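Local coordinates for proteinase K (Serratia sp., PDB 2B6N), which probably hydrolyses peptide bonds in proteins as a calcium-binding serine endopeptidase of the subtilase family, this chain being the protease domain of a longer precursor, at residues N47-R52 with H75-I80; D185-F190 with D198-G203. All coordinates share one frame; numbering follows the deposited sequence.

Contact 1 of 2, residues N47-R52 with H75-I80; sequences NEFGGR and HVAGTI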
# COMPACT_ATOMS: atom_id res chain seq x y z
N ASN A 47 15.20 11.21 -3.30
CA ASN A 47 15.31 11.35 -4.76
C ASN A 47 14.17 10.64 -5.50
O ASN A 47 13.77 11.09 -6.57
CB ASN A 47 16.63 10.78 -5.27
CG ASN A 47 17.84 11.55 -4.78
OD1 ASN A 47 17.75 12.71 -4.40
ND2 ASN A 47 19.00 10.88 -4.79
N GLU A 48 13.68 9.54 -4.93
CA GLU A 48 12.54 8.80 -5.50
C GLU A 48 11.30 9.63 -5.81
O GLU A 48 10.54 9.29 -6.73
CB GLU A 48 12.16 7.61 -4.61
CG GLU A 48 13.08 6.38 -4.79
CD GLU A 48 13.02 5.82 -6.20
OE1 GLU A 48 12.03 5.14 -6.54
OE2 GLU A 48 13.98 6.07 -6.96
N PHE A 49 11.06 10.69 -5.04
CA PHE A 49 9.79 11.40 -5.12
C PHE A 49 9.83 12.62 -6.03
O PHE A 49 8.79 13.08 -6.49
CB PHE A 49 9.28 11.78 -3.72
CG PHE A 49 9.14 10.60 -2.80
CD1 PHE A 49 9.93 10.49 -1.66
CD2 PHE A 49 8.26 9.56 -3.13
CE1 PHE A 49 9.82 9.37 -0.83
CE2 PHE A 49 8.14 8.44 -2.32
CZ PHE A 49 8.92 8.34 -1.16
N GLY A 50 11.03 13.14 -6.28
CA GLY A 50 11.19 14.27 -7.19
C GLY A 50 10.25 15.43 -6.88
O GLY A 50 9.70 16.05 -7.79
N GLY A 51 10.07 15.74 -5.60
CA GLY A 51 9.19 16.86 -5.26
C GLY A 51 7.73 16.51 -5.04
O GLY A 51 6.97 17.33 -4.52
N ARG A 52 7.32 15.29 -5.41
CA ARG A 52 5.90 14.91 -5.30
C ARG A 52 5.45 14.52 -3.89
O ARG A 52 4.27 14.29 -3.66
CB ARG A 52 5.54 13.79 -6.29
CG ARG A 52 5.71 14.18 -7.74
CD ARG A 52 5.60 12.97 -8.67
NE ARG A 52 6.78 12.10 -8.59
CZ ARG A 52 6.76 10.85 -8.12
NH1 ARG A 52 5.63 10.30 -7.68
NH2 ARG A 52 7.89 10.14 -8.08
N HIS A 75 9.72 3.62 2.72
CA HIS A 75 9.83 2.41 1.90
C HIS A 75 8.46 2.16 1.28
O HIS A 75 8.33 1.97 0.08
CB HIS A 75 10.27 1.25 2.78
CG HIS A 75 10.69 0.03 2.02
ND1 HIS A 75 9.80 -0.94 1.62
CD2 HIS A 75 11.91 -0.39 1.61
CE1 HIS A 75 10.45 -1.89 0.97
NE2 HIS A 75 11.74 -1.58 0.95
N VAL A 76 7.42 2.24 2.11
CA VAL A 76 6.04 2.03 1.65
C VAL A 76 5.69 3.07 0.59
O VAL A 76 5.19 2.72 -0.48
CB VAL A 76 5.05 2.06 2.85
CG1 VAL A 76 3.59 2.10 2.38
CG2 VAL A 76 5.27 0.83 3.74
N ALA A 77 6.02 4.33 0.86
CA ALA A 77 5.76 5.43 -0.07
C ALA A 77 6.50 5.25 -1.40
O ALA A 77 5.93 5.51 -2.47
CB ALA A 77 6.12 6.78 0.57
N GLY A 78 7.75 4.78 -1.36
CA GLY A 78 8.49 4.56 -2.61
C GLY A 78 7.86 3.44 -3.46
O GLY A 78 7.87 3.49 -4.67
N THR A 79 7.30 2.42 -2.82
CA THR A 79 6.63 1.37 -3.58
C THR A 79 5.38 1.91 -4.29
O THR A 79 5.07 1.50 -5.42
CB THR A 79 6.32 0.13 -2.68
OG1 THR A 79 7.56 -0.43 -2.25
CG2 THR A 79 5.55 -0.96 -3.48
N ILE A 80 4.67 2.83 -3.65
CA ILE A 80 3.50 3.44 -4.29
C ILE A 80 3.93 4.33 -5.48
O ILE A 80 3.40 4.21 -6.59
CB ILE A 80 2.65 4.31 -3.30
CG1 ILE A 80 2.13 3.46 -2.11
CG2 ILE A 80 1.47 4.95 -4.07
CD1 ILE A 80 1.29 4.29 -1.08

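Contact 2 of 2, residues D185-F190 with D198-G203; sequences DSRSSF and DIYAPG. With SO4 (sulfate ion), chain D.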
# COMPACT_ATOMS: atom_id res chain seq x y z
N ASP A 185 5.55 -16.94 -6.54
CA ASP A 185 4.07 -16.89 -6.44
C ASP A 185 3.50 -17.71 -5.26
O ASP A 185 2.31 -18.00 -5.24
CB ASP A 185 3.36 -17.29 -7.77
CG ASP A 185 3.43 -16.20 -8.83
OD1 ASP A 185 3.76 -15.04 -8.47
OD2 ASP A 185 3.14 -16.50 -10.02
N SER A 186 4.34 -18.04 -4.29
CA SER A 186 3.85 -18.64 -3.03
C SER A 186 3.29 -17.54 -2.13
O SER A 186 3.81 -16.43 -2.14
CB SER A 186 4.99 -19.34 -2.28
OG SER A 186 5.56 -20.39 -3.05
N ARG A 187 2.26 -17.85 -1.35
CA ARG A 187 1.95 -17.02 -0.18
C ARG A 187 3.22 -16.92 0.69
O ARG A 187 3.86 -17.95 1.00
CB ARG A 187 0.80 -17.65 0.63
CG ARG A 187 0.45 -16.86 1.88
CD ARG A 187 -0.57 -17.60 2.77
NE ARG A 187 0.02 -18.82 3.34
CZ ARG A 187 0.58 -18.91 4.54
NH1 ARG A 187 0.62 -17.85 5.35
NH2 ARG A 187 1.07 -20.08 4.96
N SER A 188 3.62 -15.70 1.05
CA SER A 188 4.74 -15.53 1.98
C SER A 188 4.44 -16.26 3.28
O SER A 188 3.29 -16.26 3.73
CB SER A 188 4.98 -14.03 2.26
OG SER A 188 5.19 -13.30 1.05
N SER A 189 5.46 -16.86 3.89
CA SER A 189 5.24 -17.72 5.08
C SER A 189 4.54 -17.00 6.23
O SER A 189 3.82 -17.64 7.03
CB SER A 189 6.55 -18.32 5.57
OG SER A 189 7.44 -17.29 5.96
N PHE A 190 4.76 -15.69 6.33
CA PHE A 190 4.22 -14.87 7.41
C PHE A 190 2.85 -14.29 7.06
O PHE A 190 2.21 -13.71 7.91
CB PHE A 190 5.19 -13.70 7.71
CG PHE A 190 5.53 -12.91 6.48
CD1 PHE A 190 4.63 -12.02 5.94
CD2 PHE A 190 6.75 -13.11 5.84
CE1 PHE A 190 4.93 -11.30 4.77
CE2 PHE A 190 7.07 -12.41 4.68
CZ PHE A 190 6.17 -11.50 4.15
N ASP A 198 -8.70 -9.32 0.20
CA ASP A 198 -9.26 -8.99 -1.11
C ASP A 198 -8.36 -9.42 -2.27
O ASP A 198 -8.85 -9.75 -3.36
CB ASP A 198 -9.57 -7.49 -1.18
CG ASP A 198 -10.65 -7.10 -0.22
OD1 ASP A 198 -11.82 -7.50 -0.46
OD2 ASP A 198 -10.36 -6.47 0.81
N ILE A 199 -7.04 -9.43 -2.03
CA ILE A 199 -6.08 -9.62 -3.13
C ILE A 199 -4.70 -9.94 -2.51
O ILE A 199 -4.47 -9.67 -1.32
CB ILE A 199 -6.01 -8.33 -4.02
CG1 ILE A 199 -5.39 -8.60 -5.39
CG2 ILE A 199 -5.31 -7.17 -3.26
CD1 ILE A 199 -5.76 -7.54 -6.42
N TYR A 200 -3.83 -10.53 -3.31
CA TYR A 200 -2.45 -10.79 -2.94
C TYR A 200 -1.54 -9.90 -3.81
O TYR A 200 -1.88 -9.57 -4.96
CB TYR A 200 -2.10 -12.25 -3.20
CG TYR A 200 -2.35 -13.20 -2.05
CD1 TYR A 200 -3.43 -14.09 -2.06
CD2 TYR A 200 -1.47 -13.24 -0.96
CE1 TYR A 200 -3.66 -14.97 -1.00
CE2 TYR A 200 -1.69 -14.12 0.10
CZ TYR A 200 -2.77 -14.99 0.07
OH TYR A 200 -2.94 -15.86 1.13
N ALA A 201 -0.39 -9.53 -3.26
CA ALA A 201 0.59 -8.71 -3.98
C ALA A 201 2.00 -9.06 -3.46
O ALA A 201 2.13 -9.58 -2.34
CB ALA A 201 0.29 -7.21 -3.76
N PRO A 202 3.05 -8.80 -4.27
CA PRO A 202 4.43 -9.04 -3.82
C PRO A 202 4.75 -8.38 -2.50
O PRO A 202 4.57 -7.16 -2.34
CB PRO A 202 5.27 -8.41 -4.93
CG PRO A 202 4.44 -8.67 -6.17
CD PRO A 202 3.02 -8.33 -5.67
N GLY A 203 5.24 -9.17 -1.56
CA GLY A 203 5.58 -8.62 -0.24
C GLY A 203 6.86 -9.15 0.37
O GLY A 203 7.36 -8.55 1.32
S SO4 D . 9.09 -16.05 2.90
O1 SO4 D . 10.25 -16.75 2.31
O2 SO4 D . 9.14 -16.11 4.36
O3 SO4 D . 7.86 -16.73 2.46
O4 SO4 D . 9.17 -14.65 2.50

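Contact 1 of 2, residues N47-R52 with H75-I80
With chi1 at -56°, Phe49 has CG anti to its own carbonyl carbon and beside the backbone N, and chi2 of 115° turns the ring so that its far end, CZ and CE2, reaches the helix at Ala77 and Gly78. The closest touch is Phe49 CZ to Ala77 CB, 3.6 Å, with the methyl approaching the ring obliquely. The ring edge meets the helix backbone: Phe49 CE2 lies 3.7 Å from Ala77 O, and the carbon of that carbonyl sits in the ring plane, as nearly does Gly78 N, 3.8 Å from Phe49 CZ. Val42 and Ser209 touch Phe49 from other parts of the fold, and Ala77 also rests on Val37 of strand 34-39. Behind the ring the loop doubles back in a type I' turn from Phe49 to Arg52, closed by Arg52 N to Phe49 O at 2.9 Å; Gly50 and Gly51 supply the positive phi angles it needs. Helix 72-81 is the subtilase helix that starts at His72, the predicted charge-relay histidine, and Ala77 lies about 7 Å, side chain to side chain, from the predicted charge-relay Asp39. The polar ends of the loop reach past this helix segment: Glu48 OE1 accepts from Thr84 N and Tyr85 N, and Arg52 NH2 binds Gly81 O. Between the two segments themselves, then, the attraction is dispersive, a buried aromatic rim against a methyl and peptide groups, while directional bonds tie the loop to the last residue of the helix and to the chain just after it.

Contact 2 of 2, residues D185-F190 with D198-G203
Arg187 runs past the phenol end of Tyr200 with its aliphatic chain before its charge goes elsewhere. CB is only at the margin, 4.2 Å from Tyr200 OH. CG, placed anti to the backbone N by chi1 of 178°, comes nearer: it is 3.9 Å from Tyr200 CE2 and approaches that ring obliquely. CD makes the tightest touch, 3.4 Å to Tyr200 OH. At chi3 (67°) the chain bends, and the guanidinium plane ends up 60° from the tyrosine ring. NE is hydrogen-bonded outside the two segments, NH1 bonds to Ser191 O, and NH2 forms a salt bridge with Asp264. Tyr200 OH is bonded to Ala265 O, so two neighbouring residues take the phenol hydroxyl and one end of the guanidinium group. Tyr200 belongs to strand 199-202, the outermost strand on one side of the seven-stranded parallel sheet of the subtilisin-like fold; segment 185-190 lies in the loop that leads into it from strand 176-181. Toward the end of this strand, Phe190 presents its ring edge to Gly203 O, with CZ 4.3 Å away. Ser188 CB lies over one face of that ring, 3.4 Å above the plane and displaced toward the rim, while Ser188 OG is bonded to the hydroxyls of Ser180 and Ser204. An apolar side chain of the bound peptide packs on Phe190, whose side chain lies about 8 Å from that of Ser224, the predicted charge-relay serine. A sulfate, probably from the crystallisation liquor, sits beside the loop: Ser189 N donates to its O3 in a nearly straight bond of 2.8 Å. Ser189 OG donates to sulfate O2 at 2.6 Å, and Ser204 OG also binds the ion.

In the fold
The two contacts lie toward opposite edges of the same parallel sheet, their centres 22 Å apart and nearest atoms about 6 Å apart without touching. In contact 1 all the touching residues are buried, and the loop leading to outermost strand 53-58 meets helix 72-81; contact 2 is partly buried and joins the other outermost strand, 199-202, to the loop before it. Both include an aromatic ring edge near backbone atoms, but contact 2 adds an arginine chain, a phenol and a sulfate. Helix 223-240 packs against one segment of each, 75-80 and 198-203, through residues that do not themselves make the contacts, such as Val76 and Ala201.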